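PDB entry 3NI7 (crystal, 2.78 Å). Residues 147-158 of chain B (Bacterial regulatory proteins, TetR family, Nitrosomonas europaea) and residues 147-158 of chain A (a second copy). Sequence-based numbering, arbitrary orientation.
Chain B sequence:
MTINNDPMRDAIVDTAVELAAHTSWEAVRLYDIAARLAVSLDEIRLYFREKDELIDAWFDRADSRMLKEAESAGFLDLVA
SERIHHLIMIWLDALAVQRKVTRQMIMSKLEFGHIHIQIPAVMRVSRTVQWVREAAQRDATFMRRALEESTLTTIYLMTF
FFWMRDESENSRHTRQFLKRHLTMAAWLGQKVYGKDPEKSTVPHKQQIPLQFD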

# COMPACT_ATOMS: atom_id res chain seq x y z
N LEU B 147 3.71 -9.63 16.30
CA LEU B 147 3.45 -8.49 15.42
C LEU B 147 2.21 -8.82 14.61
O LEU B 147 2.17 -9.85 13.98
CB LEU B 147 4.64 -8.31 14.49
CG LEU B 147 4.59 -7.07 13.65
CD1 LEU B 147 4.65 -6.09 14.61
CD2 LEU B 147 5.76 -6.89 12.77
N GLU B 148 1.22 -7.94 14.63
CA GLU B 148 -0.03 -8.22 13.94
C GLU B 148 0.16 -8.30 12.41
O GLU B 148 0.92 -7.53 11.82
CB GLU B 148 -1.16 -7.26 14.34
CG GLU B 148 -2.06 -7.82 15.42
CD GLU B 148 -2.93 -9.05 14.88
OE1 GLU B 148 -4.11 -9.18 15.30
OE2 GLU B 148 -2.47 -9.89 14.02
N GLU B 149 -0.48 -9.28 11.80
CA GLU B 149 -0.36 -9.48 10.37
C GLU B 149 -0.51 -8.17 9.59
O GLU B 149 0.33 -7.82 8.78
CB GLU B 149 -1.40 -10.48 9.90
CG GLU B 149 -0.95 -11.96 9.76
CD GLU B 149 -1.92 -12.74 8.90
OE1 GLU B 149 -2.76 -13.46 9.44
OE2 GLU B 149 -1.87 -12.56 7.67
N SER B 150 -1.59 -7.44 9.85
CA SER B 150 -1.82 -6.16 9.15
C SER B 150 -0.71 -5.15 9.31
O SER B 150 -0.34 -4.50 8.33
CB SER B 150 -3.12 -5.50 9.58
OG SER B 150 -3.38 -5.71 10.94
N THR B 151 -0.19 -5.04 10.54
CA THR B 151 0.84 -4.11 10.82
C THR B 151 2.02 -4.38 9.96
O THR B 151 2.48 -3.55 9.19
CB THR B 151 1.27 -4.22 12.24
OG1 THR B 151 0.13 -3.99 13.08
CG2 THR B 151 2.35 -3.18 12.51
N LEU B 152 2.49 -5.60 10.06
CA LEU B 152 3.60 -6.04 9.23
C LEU B 152 3.31 -5.89 7.75
O LEU B 152 4.18 -5.54 6.97
CB LEU B 152 3.93 -7.46 9.58
CG LEU B 152 5.09 -8.01 8.76
CD1 LEU B 152 6.26 -7.04 8.62
CD2 LEU B 152 5.52 -9.35 9.38
N THR B 153 2.08 -6.15 7.36
CA THR B 153 1.73 -6.02 5.94
C THR B 153 1.87 -4.56 5.59
O THR B 153 2.54 -4.19 4.60
CB THR B 153 0.28 -6.46 5.60
OG1 THR B 153 0.13 -7.82 5.94
CG2 THR B 153 0.02 -6.28 4.18
N THR B 154 1.24 -3.74 6.42
CA THR B 154 1.20 -2.34 6.14
C THR B 154 2.61 -1.84 6.03
O THR B 154 2.91 -1.03 5.16
CB THR B 154 0.45 -1.61 7.21
OG1 THR B 154 -0.87 -2.15 7.25
CG2 THR B 154 0.39 -0.14 6.91
N ILE B 155 3.49 -2.38 6.87
CA ILE B 155 4.86 -1.92 6.87
C ILE B 155 5.58 -2.41 5.65
O ILE B 155 6.32 -1.71 5.00
CB ILE B 155 5.64 -2.32 8.13
CG1 ILE B 155 5.11 -1.58 9.38
CG2 ILE B 155 7.12 -1.93 7.97
CD1 ILE B 155 5.49 -2.24 10.72
N TYR B 156 5.37 -3.65 5.32
CA TYR B 156 6.09 -4.18 4.19
C TYR B 156 5.65 -3.42 2.93
O TYR B 156 6.47 -2.90 2.17
CB TYR B 156 5.87 -5.67 4.15
CG TYR B 156 6.25 -6.36 2.88
CD1 TYR B 156 7.57 -6.74 2.62
CD2 TYR B 156 5.27 -6.71 1.95
CE1 TYR B 156 7.90 -7.43 1.44
CE2 TYR B 156 5.56 -7.37 0.76
CZ TYR B 156 6.87 -7.73 0.50
OH TYR B 156 7.11 -8.37 -0.70
N LEU B 157 4.36 -3.25 2.76
CA LEU B 157 3.88 -2.45 1.67
C LEU B 157 4.51 -1.07 1.59
O LEU B 157 5.05 -0.70 0.56
CB LEU B 157 2.36 -2.31 1.73
CG LEU B 157 1.65 -3.59 1.19
CD1 LEU B 157 0.14 -3.46 1.03
CD2 LEU B 157 2.20 -3.96 -0.15
N MSE B 158 4.45 -0.33 2.70
CA MSE B 158 4.91 1.05 2.70
C MSE B 158 6.38 1.16 2.46
O MSE B 158 6.85 2.07 1.79
CB MSE B 158 4.63 1.68 4.01
CG MSE B 158 3.40 2.50 4.11
SE MSE B 158 3.50 3.26 5.99
CE MSE B 158 2.27 4.81 5.83
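Chain A, residues 147-158: LEESTLTTIYLM

Chain A repeats the helical backbone of chain B. Residues 149-158 are helical in both copies, and Glu A148, like Glu B148, takes the N-cap position just before the helix. The two helices run in the same general direction and cross at -42°, with their axes 8.5 Å apart at closest approach. The register is symmetric: the CA atoms of Ser B150 and Ser A150 lie 5.4 Å apart. The two stretches bury 541 Å² in total.

Glu A149 covers the most surface, followed by Glu B149. Both point toward the partner helix, and Glu A149 CB lies 3.6 Å from Glu B149 CB. Each carboxylate then reaches the start of the opposing helix. Ser B150 OG donates a hydrogen bond to Glu A149 OE2 at 2.8 Å, and Ser A150 OG donates one to Glu B149 OE2 at 2.7 Å. The backbone adds weak bonds to the same oxygens, from Ser B150 N to Glu A149 OE2 (3.5 Å) and from Ser A150 N to Glu B149 OE2 (3.4 Å).

The symmetry loosens at the N-caps. Glu A149 OE1 lies 2.6 Å from Glu B148 OE2. In the equivalent pair, Glu B149 OE1 and Glu A148 OE1 are 3.7 Å apart.

Further along, Thr A153 points toward chain B. Thr A153 OG1 lies 3.2 Å from Ser B150 CB, and Thr A153 CG2 is 4.0 Å from Thr B153 CG2. Thr A153 OG1 also donates to Glu A149 O within its own helix (2.8 Å).

Leu A157 makes the apolar contact, with Leu A157 CD1 3.4 Å from Leu B157 CD1. Both leucines have chi1 m and chi2 t. Thr A151 and Ile A155 point away from chain B.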

# COMPACT_ATOMS: atom_id res chain seq x y z
N LEU A 147 -11.24 -13.91 6.01
CA LEU A 147 -10.25 -13.53 5.01
C LEU A 147 -8.99 -13.39 5.79
O LEU A 147 -9.04 -12.93 6.91
CB LEU A 147 -10.58 -12.15 4.50
CG LEU A 147 -11.25 -11.90 3.19
CD1 LEU A 147 -12.62 -12.46 3.28
CD2 LEU A 147 -11.24 -10.41 2.92
N GLU A 148 -7.85 -13.72 5.19
CA GLU A 148 -6.63 -13.57 5.94
C GLU A 148 -6.41 -12.03 6.11
O GLU A 148 -6.70 -11.21 5.18
CB GLU A 148 -5.44 -14.27 5.28
CG GLU A 148 -5.52 -15.77 5.34
CD GLU A 148 -5.68 -16.32 6.75
OE1 GLU A 148 -4.92 -15.91 7.71
OE2 GLU A 148 -6.56 -17.21 6.90
N GLU A 149 -5.95 -11.69 7.32
CA GLU A 149 -5.67 -10.32 7.69
C GLU A 149 -4.84 -9.60 6.65
O GLU A 149 -5.16 -8.48 6.30
CB GLU A 149 -4.92 -10.26 9.03
CG GLU A 149 -5.76 -10.01 10.32
CD GLU A 149 -4.90 -9.46 11.48
OE1 GLU A 149 -4.53 -10.23 12.42
OE2 GLU A 149 -4.56 -8.25 11.44
N SER A 150 -3.77 -10.21 6.16
CA SER A 150 -2.95 -9.56 5.10
C SER A 150 -3.66 -9.38 3.76
O SER A 150 -3.43 -8.41 3.05
CB SER A 150 -1.64 -10.29 4.87
OG SER A 150 -1.83 -11.66 5.09
N THR A 151 -4.53 -10.30 3.42
CA THR A 151 -5.17 -10.22 2.14
C THR A 151 -6.04 -9.00 2.22
O THR A 151 -5.89 -8.01 1.47
CB THR A 151 -6.01 -11.46 1.84
OG1 THR A 151 -5.15 -12.59 1.72
CG2 THR A 151 -6.79 -11.28 0.59
N LEU A 152 -6.93 -9.05 3.18
CA LEU A 152 -7.81 -7.91 3.40
C LEU A 152 -7.03 -6.59 3.58
O LEU A 152 -7.46 -5.56 3.12
CB LEU A 152 -8.64 -8.14 4.63
CG LEU A 152 -9.58 -7.03 4.97
CD1 LEU A 152 -10.35 -6.59 3.76
CD2 LEU A 152 -10.45 -7.58 6.07
N THR A 153 -5.89 -6.63 4.23
CA THR A 153 -5.14 -5.40 4.36
C THR A 153 -4.67 -4.97 3.00
O THR A 153 -4.82 -3.81 2.62
CB THR A 153 -3.90 -5.50 5.30
OG1 THR A 153 -4.33 -5.79 6.63
CG2 THR A 153 -3.17 -4.18 5.32
N THR A 154 -4.08 -5.93 2.28
CA THR A 154 -3.48 -5.60 1.01
C THR A 154 -4.55 -5.07 0.12
O THR A 154 -4.31 -4.19 -0.68
CB THR A 154 -2.84 -6.79 0.41
OG1 THR A 154 -1.75 -7.19 1.26
CG2 THR A 154 -2.31 -6.45 -0.99
N ILE A 155 -5.76 -5.58 0.28
CA ILE A 155 -6.86 -5.11 -0.56
C ILE A 155 -7.30 -3.72 -0.16
O ILE A 155 -7.59 -2.86 -1.01
CB ILE A 155 -8.09 -6.08 -0.57
CG1 ILE A 155 -7.73 -7.42 -1.29
CG2 ILE A 155 -9.25 -5.44 -1.31
CD1 ILE A 155 -8.63 -8.64 -0.92
N TYR A 156 -7.37 -3.50 1.13
CA TYR A 156 -7.88 -2.21 1.60
C TYR A 156 -6.89 -1.11 1.23
O TYR A 156 -7.24 -0.12 0.62
CB TYR A 156 -8.22 -2.29 3.03
CG TYR A 156 -8.41 -1.02 3.73
CD1 TYR A 156 -9.65 -0.37 3.78
CD2 TYR A 156 -7.36 -0.49 4.47
CE1 TYR A 156 -9.81 0.83 4.50
CE2 TYR A 156 -7.50 0.70 5.18
CZ TYR A 156 -8.70 1.34 5.20
OH TYR A 156 -8.70 2.48 5.97
N LEU A 157 -5.63 -1.37 1.45
CA LEU A 157 -4.62 -0.48 0.91
C LEU A 157 -4.75 -0.21 -0.58
O LEU A 157 -4.81 0.92 -1.01
CB LEU A 157 -3.23 -1.05 1.20
CG LEU A 157 -2.86 -0.85 2.66
CD1 LEU A 157 -1.43 -1.15 2.90
CD2 LEU A 157 -3.12 0.53 3.01
N MSE A 158 -4.77 -1.26 -1.39
CA MSE A 158 -4.72 -1.07 -2.85
C MSE A 158 -5.93 -0.32 -3.35
O MSE A 158 -5.80 0.63 -4.14
CB MSE A 158 -4.70 -2.38 -3.56
CG MSE A 158 -3.36 -2.87 -4.00
SE MSE A 158 -3.83 -4.46 -5.19
CE MSE A 158 -2.02 -4.81 -5.95